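Local coordinates for protein N-acetylglucosamine 2-epimerase (Xylella fastidiosa, PDB 3GT5) that probably acts as a sugar isomerase of the N-acylglucosamine 2-epimerase family, interconverting epimers or isomers of a sugar whose identity is not established, at residues Y153-D158 / L199-R204; A181-Y186 / R193-A198. All coordinates share one frame; numbering follows the deposited sequence.

Contact 1. Residues Y153-D158 / L199-R204; sequences YGLYKD and LVLADR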
loop_
_atom_site.group_PDB
_atom_site.type_symbol
_atom_site.label_atom_id
_atom_site.label_comp_id
_atom_site.label_asym_id
_atom_site.label_seq_id
_atom_site.Cartn_x
_atom_site.Cartn_y
_atom_site.Cartn_z
ATOM N N TYR A 153 -6.013 18.881 13.540
ATOM C CA TYR A 153 -4.928 18.689 12.587
ATOM C C TYR A 153 -5.381 18.152 11.220
ATOM O O TYR A 153 -4.647 18.260 10.251
ATOM C CB TYR A 153 -3.868 17.818 13.167
ATOM C CG TYR A 153 -3.125 18.464 14.304
ATOM C CD1 TYR A 153 -2.131 19.414 14.066
ATOM C CD2 TYR A 153 -3.443 18.183 15.600
ATOM C CE1 TYR A 153 -1.430 20.017 15.153
ATOM C CE2 TYR A 153 -2.777 18.815 16.670
ATOM C CZ TYR A 153 -1.783 19.679 16.438
ATOM O OH TYR A 153 -1.111 20.238 17.527
ATOM N N GLY A 154 -6.586 17.624 11.136
ATOM C CA GLY A 154 -7.076 17.000 9.896
ATOM C C GLY A 154 -6.370 15.696 9.526
ATOM O O GLY A 154 -6.269 15.339 8.336
ATOM N N LEU A 155 -5.851 15.030 10.555
ATOM C CA LEU A 155 -5.109 13.764 10.441
ATOM C C LEU A 155 -5.393 12.761 11.566
ATOM O O LEU A 155 -5.753 13.156 12.689
ATOM C CB LEU A 155 -3.603 14.081 10.423
ATOM C CG LEU A 155 -3.113 14.914 9.261
ATOM C CD1 LEU A 155 -1.731 15.518 9.541
ATOM C CD2 LEU A 155 -3.119 14.060 7.996
ATOM N N TYR A 156 -5.168 11.460 11.304
ATOM C CA TYR A 156 -5.344 10.415 12.275
ATOM C C TYR A 156 -4.068 10.239 13.092
ATOM O O TYR A 156 -2.937 10.312 12.551
ATOM C CB TYR A 156 -5.699 9.070 11.596
ATOM C CG TYR A 156 -7.057 9.089 10.918
ATOM C CD1 TYR A 156 -8.233 8.852 11.634
ATOM C CD2 TYR A 156 -7.171 9.374 9.568
ATOM C CE1 TYR A 156 -9.472 8.918 11.002
ATOM C CE2 TYR A 156 -8.399 9.409 8.946
ATOM C CZ TYR A 156 -9.524 9.170 9.651
ATOM O OH TYR A 156 -10.714 9.218 8.974
ATOM N N LYS A 157 -4.275 9.973 14.374
ATOM C CA LYS A 157 -3.216 9.506 15.276
ATOM C C LYS A 157 -2.810 8.095 14.908
ATOM O O LYS A 157 -3.564 7.379 14.250
ATOM C CB LYS A 157 -3.715 9.563 16.719
ATOM C CG LYS A 157 -4.168 10.975 17.098
ATOM C CD LYS A 157 -4.474 11.128 18.584
ATOM C CE LYS A 157 -5.590 10.217 19.027
ATOM N NZ LYS A 157 -6.267 10.774 20.230
ATOM N N ASP A 158 -1.640 7.662 15.353
ATOM C CA ASP A 158 -1.105 6.394 14.826
ATOM C C ASP A 158 -1.369 5.126 15.619
ATOM O O ASP A 158 -1.669 4.084 15.052
ATOM C CB ASP A 158 0.384 6.529 14.634
ATOM C CG ASP A 158 0.835 5.950 13.325
ATOM O OD1 ASP A 158 1.391 4.822 13.360
ATOM O OD2 ASP A 158 0.642 6.631 12.276
ATOM N N LEU A 199 -9.567 13.599 0.582
ATOM C CA LEU A 199 -9.023 14.859 0.121
ATOM C C LEU A 199 -8.376 15.652 1.233
ATOM O O LEU A 199 -7.329 16.275 0.981
ATOM C CB LEU A 199 -10.098 15.724 -0.580
ATOM C CG LEU A 199 -9.555 17.038 -1.179
ATOM C CD1 LEU A 199 -8.562 16.801 -2.318
ATOM C CD2 LEU A 199 -10.757 17.982 -1.611
ATOM N N VAL A 200 -9.030 15.708 2.398
ATOM C CA VAL A 200 -8.473 16.400 3.594
ATOM C C VAL A 200 -7.078 15.805 3.946
ATOM O O VAL A 200 -6.101 16.553 4.115
ATOM C CB VAL A 200 -9.385 16.327 4.831
ATOM C CG1 VAL A 200 -8.650 16.886 6.108
ATOM C CG2 VAL A 200 -10.716 17.084 4.609
ATOM N N LEU A 201 -6.998 14.490 3.996
ATOM C CA LEU A 201 -5.731 13.787 4.320
ATOM C C LEU A 201 -4.662 14.141 3.293
ATOM O O LEU A 201 -3.514 14.467 3.660
ATOM C CB LEU A 201 -5.930 12.275 4.349
ATOM C CG LEU A 201 -6.848 11.653 5.395
ATOM C CD1 LEU A 201 -7.011 10.114 5.161
ATOM C CD2 LEU A 201 -6.385 11.950 6.845
ATOM N N ALA A 202 -5.006 14.061 1.999
ATOM C CA ALA A 202 -4.049 14.486 0.948
ATOM C C ALA A 202 -3.562 15.935 1.078
ATOM O O ALA A 202 -2.387 16.223 0.959
ATOM C CB ALA A 202 -4.619 14.241 -0.467
ATOM N N ASP A 203 -4.474 16.848 1.363
ATOM C CA ASP A 203 -4.116 18.237 1.520
ATOM C C ASP A 203 -3.158 18.430 2.705
ATOM O O ASP A 203 -2.083 19.064 2.573
ATOM C CB ASP A 203 -5.365 19.045 1.735
ATOM C CG ASP A 203 -5.043 20.483 2.133
ATOM O OD1 ASP A 203 -4.295 21.141 1.411
ATOM O OD2 ASP A 203 -5.462 20.906 3.251
ATOM N N ARG A 204 -3.514 17.847 3.834
ATOM C CA ARG A 204 -2.713 18.024 5.061
ATOM C C ARG A 204 -1.319 17.423 4.883
ATOM O O ARG A 204 -0.311 18.043 5.256
ATOM C CB ARG A 204 -3.401 17.412 6.270
ATOM C CG ARG A 204 -4.691 18.083 6.688
ATOM C CD ARG A 204 -4.559 19.563 6.971
ATOM N NE ARG A 204 -5.859 20.026 7.490
ATOM C CZ ARG A 204 -6.883 20.389 6.722
ATOM N NH1 ARG A 204 -6.745 20.413 5.408
ATOM N NH2 ARG A 204 -8.051 20.757 7.267
#

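Contact 2. Residues A181-Y186 / R193-A198; sequences AMLAAY and RYLERA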
loop_
_atom_site.group_PDB
_atom_site.type_symbol
_atom_site.label_atom_id
_atom_site.label_comp_id
_atom_site.label_asym_id
_atom_site.label_seq_id
_atom_site.Cartn_x
_atom_site.Cartn_y
_atom_site.Cartn_z
ATOM N N ALA A 181 -7.587 3.985 1.390
ATOM C CA ALA A 181 -8.762 3.236 1.841
ATOM C C ALA A 181 -10.018 4.053 1.695
ATOM O O ALA A 181 -11.060 3.491 1.330
ATOM C CB ALA A 181 -8.627 2.757 3.321
ATOM N N MET A 182 -9.922 5.372 1.931
ATOM C CA MET A 182 -11.082 6.239 1.808
ATOM C C MET A 182 -11.524 6.399 0.359
ATOM O O MET A 182 -12.734 6.422 0.084
ATOM C CB MET A 182 -10.878 7.584 2.499
ATOM C CG MET A 182 -10.848 7.496 4.019
ATOM S SD MET A 182 -12.394 6.892 4.841
ATOM C CE MET A 182 -11.749 6.828 6.562
ATOM N N LEU A 183 -10.554 6.442 -0.571
ATOM C CA LEU A 183 -10.863 6.425 -1.983
ATOM C C LEU A 183 -11.570 5.128 -2.394
ATOM O O LEU A 183 -12.584 5.165 -3.110
ATOM C CB LEU A 183 -9.612 6.656 -2.825
ATOM C CG LEU A 183 -9.007 8.054 -2.797
ATOM C CD1 LEU A 183 -7.540 8.068 -3.333
ATOM C CD2 LEU A 183 -9.899 9.048 -3.543
ATOM N N ALA A 184 -11.051 3.982 -1.948
ATOM C CA ALA A 184 -11.705 2.687 -2.189
ATOM C C ALA A 184 -13.136 2.640 -1.615
ATOM O O ALA A 184 -14.052 2.106 -2.259
ATOM C CB ALA A 184 -10.884 1.572 -1.613
ATOM N N ALA A 185 -13.312 3.208 -0.413
ATOM C CA ALA A 185 -14.610 3.223 0.292
ATOM C C ALA A 185 -15.614 4.038 -0.533
ATOM O O ALA A 185 -16.813 3.655 -0.654
ATOM C CB ALA A 185 -14.441 3.802 1.706
ATOM N N TYR A 186 -15.138 5.166 -1.065
ATOM C CA TYR A 186 -15.963 6.012 -1.929
ATOM C C TYR A 186 -16.359 5.278 -3.205
ATOM O O TYR A 186 -17.520 5.313 -3.623
ATOM C CB TYR A 186 -15.246 7.290 -2.312
ATOM C CG TYR A 186 -15.953 8.088 -3.386
ATOM C CD1 TYR A 186 -17.136 8.749 -3.107
ATOM C CD2 TYR A 186 -15.445 8.167 -4.694
ATOM C CE1 TYR A 186 -17.805 9.484 -4.105
ATOM C CE2 TYR A 186 -16.107 8.916 -5.680
ATOM C CZ TYR A 186 -17.278 9.560 -5.372
ATOM O OH TYR A 186 -17.903 10.313 -6.353
ATOM N N ARG A 193 -18.678 11.410 2.130
ATOM C CA ARG A 193 -17.816 11.654 3.311
ATOM C C ARG A 193 -16.455 10.981 3.151
ATOM O O ARG A 193 -15.430 11.491 3.621
ATOM C CB ARG A 193 -18.460 11.235 4.621
ATOM C CG ARG A 193 -18.544 9.718 4.899
ATOM C CD ARG A 193 -19.394 9.437 6.123
ATOM N NE ARG A 193 -19.443 7.986 6.366
ATOM C CZ ARG A 193 -19.966 7.408 7.431
ATOM N NH1 ARG A 193 -20.526 8.131 8.383
ATOM N NH2 ARG A 193 -19.945 6.077 7.528
ATOM N N TYR A 194 -16.454 9.807 2.543
ATOM C CA TYR A 194 -15.192 9.104 2.330
ATOM C C TYR A 194 -14.267 9.792 1.370
ATOM O O TYR A 194 -13.068 9.874 1.652
ATOM C CB TYR A 194 -15.461 7.666 1.860
ATOM C CG TYR A 194 -16.265 6.848 2.788
ATOM C CD1 TYR A 194 -16.020 6.837 4.165
ATOM C CD2 TYR A 194 -17.294 6.041 2.306
ATOM C CE1 TYR A 194 -16.735 6.059 5.018
ATOM C CE2 TYR A 194 -18.006 5.233 3.156
ATOM C CZ TYR A 194 -17.737 5.244 4.527
ATOM O OH TYR A 194 -18.438 4.416 5.407
ATOM N N LEU A 195 -14.800 10.281 0.238
ATOM C CA LEU A 195 -14.006 11.021 -0.739
ATOM C C LEU A 195 -13.452 12.327 -0.147
ATOM O O LEU A 195 -12.280 12.699 -0.368
ATOM C CB LEU A 195 -14.855 11.330 -1.970
ATOM C CG LEU A 195 -14.192 12.110 -3.074
ATOM C CD1 LEU A 195 -12.880 11.382 -3.587
ATOM C CD2 LEU A 195 -15.245 12.426 -4.248
ATOM N N GLU A 196 -14.302 12.994 0.647
ATOM C CA GLU A 196 -13.910 14.255 1.239
ATOM C C GLU A 196 -12.834 14.060 2.327
ATOM O O GLU A 196 -11.903 14.875 2.444
ATOM C CB GLU A 196 -15.116 15.004 1.769
ATOM C CG GLU A 196 -16.074 15.401 0.603
ATOM C CD GLU A 196 -15.682 16.578 -0.284
ATOM O OE1 GLU A 196 -14.663 17.278 -0.050
ATOM O OE2 GLU A 196 -16.445 16.816 -1.273
ATOM N N ARG A 197 -12.929 12.983 3.059
ATOM C CA ARG A 197 -11.892 12.681 4.070
ATOM C C ARG A 197 -10.595 12.356 3.366
ATOM O O ARG A 197 -9.503 12.748 3.824
ATOM C CB ARG A 197 -12.349 11.573 4.978
ATOM C CG ARG A 197 -11.373 11.168 6.052
ATOM C CD ARG A 197 -10.983 12.303 6.964
ATOM N NE ARG A 197 -12.114 12.972 7.594
ATOM C CZ ARG A 197 -12.688 12.625 8.741
ATOM N NH1 ARG A 197 -12.317 11.549 9.433
ATOM N NH2 ARG A 197 -13.690 13.380 9.202
ATOM N N ALA A 198 -10.681 11.611 2.272
ATOM C CA ALA A 198 -9.447 11.362 1.478
ATOM C C ALA A 198 -8.774 12.625 1.037
ATOM O O ALA A 198 -7.534 12.768 1.091
ATOM C CB ALA A 198 -9.750 10.444 0.247
#

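Contact 1. Residues Y153-D158 / L199-R204
Arg204 and Leu201, three residues apart on helix 192-211, pack against the chain around Gly154 at the start of strand 155-160. The aliphatic part of Arg204 lies against the strand: its CB is 3.8 Å from Leu155 CD2, and its CG is 3.6 Å from Gly154 O. A bend at chi2 (-56°) turns CD toward Tyr153 O, 3.5 Å away. Val200 CG1 sits over the centre of the guanidinium, on one face, while NH1 forms a salt bridge with Asp203 OD2 (2.6 Å) whose hydrogen-bond geometry is weak. Tyr153 O itself accepts a hydrogen bond from Arg208, a turn further on. In the (alpha/alpha)6-barrel fold of this family, a helix here packs against one of the strands that connect the barrel helices. Gly154, at positive phi (69°), brings its backbone close to the helix, its CA against Val200 CG1. Its carbonyl oxygen is buried without a polar partner and faces carbons: Val200 CG1, Leu201 CD2 and Arg204 CG. That same Leu201 methyl lies 3.8 Å from Tyr156 CD2, the two side chains crossing at about a right angle, and 4.1 Å from Leu155 CD2.

Contact 2. Residues A181-Y186 / R193-A198
Segments 181-186 and 193-198 run antiparallel, their axes 7.7 Å apart at closest and their N-to-C directions 157° apart, with Met182 and Tyr194 the closest pair of alpha carbons. At that point Met182 CB lies 3.3 Å from Tyr194 O, a backbone oxygen already taken by Ala198 N in the helix. The methionine chain bends at chi2 (-63°), and SD reaches Tyr194 CD1 at 3.7 Å in an oblique Met-aromatic contact. The Tyr194 ring is held between two aliphatic groups: Ala185 CB makes a CH-pi contact with one face, 3.9 Å from the ring centroid, and Arg193 CG lies over the opposite face. Arg193 also fixes the far end of the ring, its NH2 giving a nearly straight hydrogen bond (172°), in the guanidinium plane, to Tyr194 OH. The two segments form an antiparallel helical hairpin, helix 172-189 being joined to helix 192-211 by a short turn, within the (alpha/alpha)6-barrel fold of this family. On another part of the interface, Tyr186 has CG anti to its backbone N, and its ring presents a face to Leu195. Leu195 CB meets Tyr186 CD1 at 3.6 Å, while CD2 stands over the ring in a second CH-pi contact. The other methyl, Leu195 CD1, packs against Leu183 CD2 at 3.8 Å. Small Ala198 fits between Met182 and Leu183, its CB 3.8 Å from Met182 CB. Beyond the pair, Leu183 and Leu195 both reach helix 247-263 at Leu260, whereas Met182 rests on Trp141 of helix 133-147.

How the contacts relate
Helix 192-211 illustrates how one helix can serve two kinds of partner: in contact 2 it pairs with the helix before it, and in contact 1, directly further along, it meets a strand. The centres are about 12 Å apart, and contact 2 is nested within the chain loop that contact 1 closes. The two also touch directly. Tyr156 OH of contact 1 lies 2.9 Å from Arg197 NH1 of contact 2, probably a hydrogen bond, and 3.5 Å from Met182 CE. Arg197 NH1 additionally forms a salt bridge with Glu145, tying the junction to helix 133-147. Both contacts lie on the same side of the chain's centre.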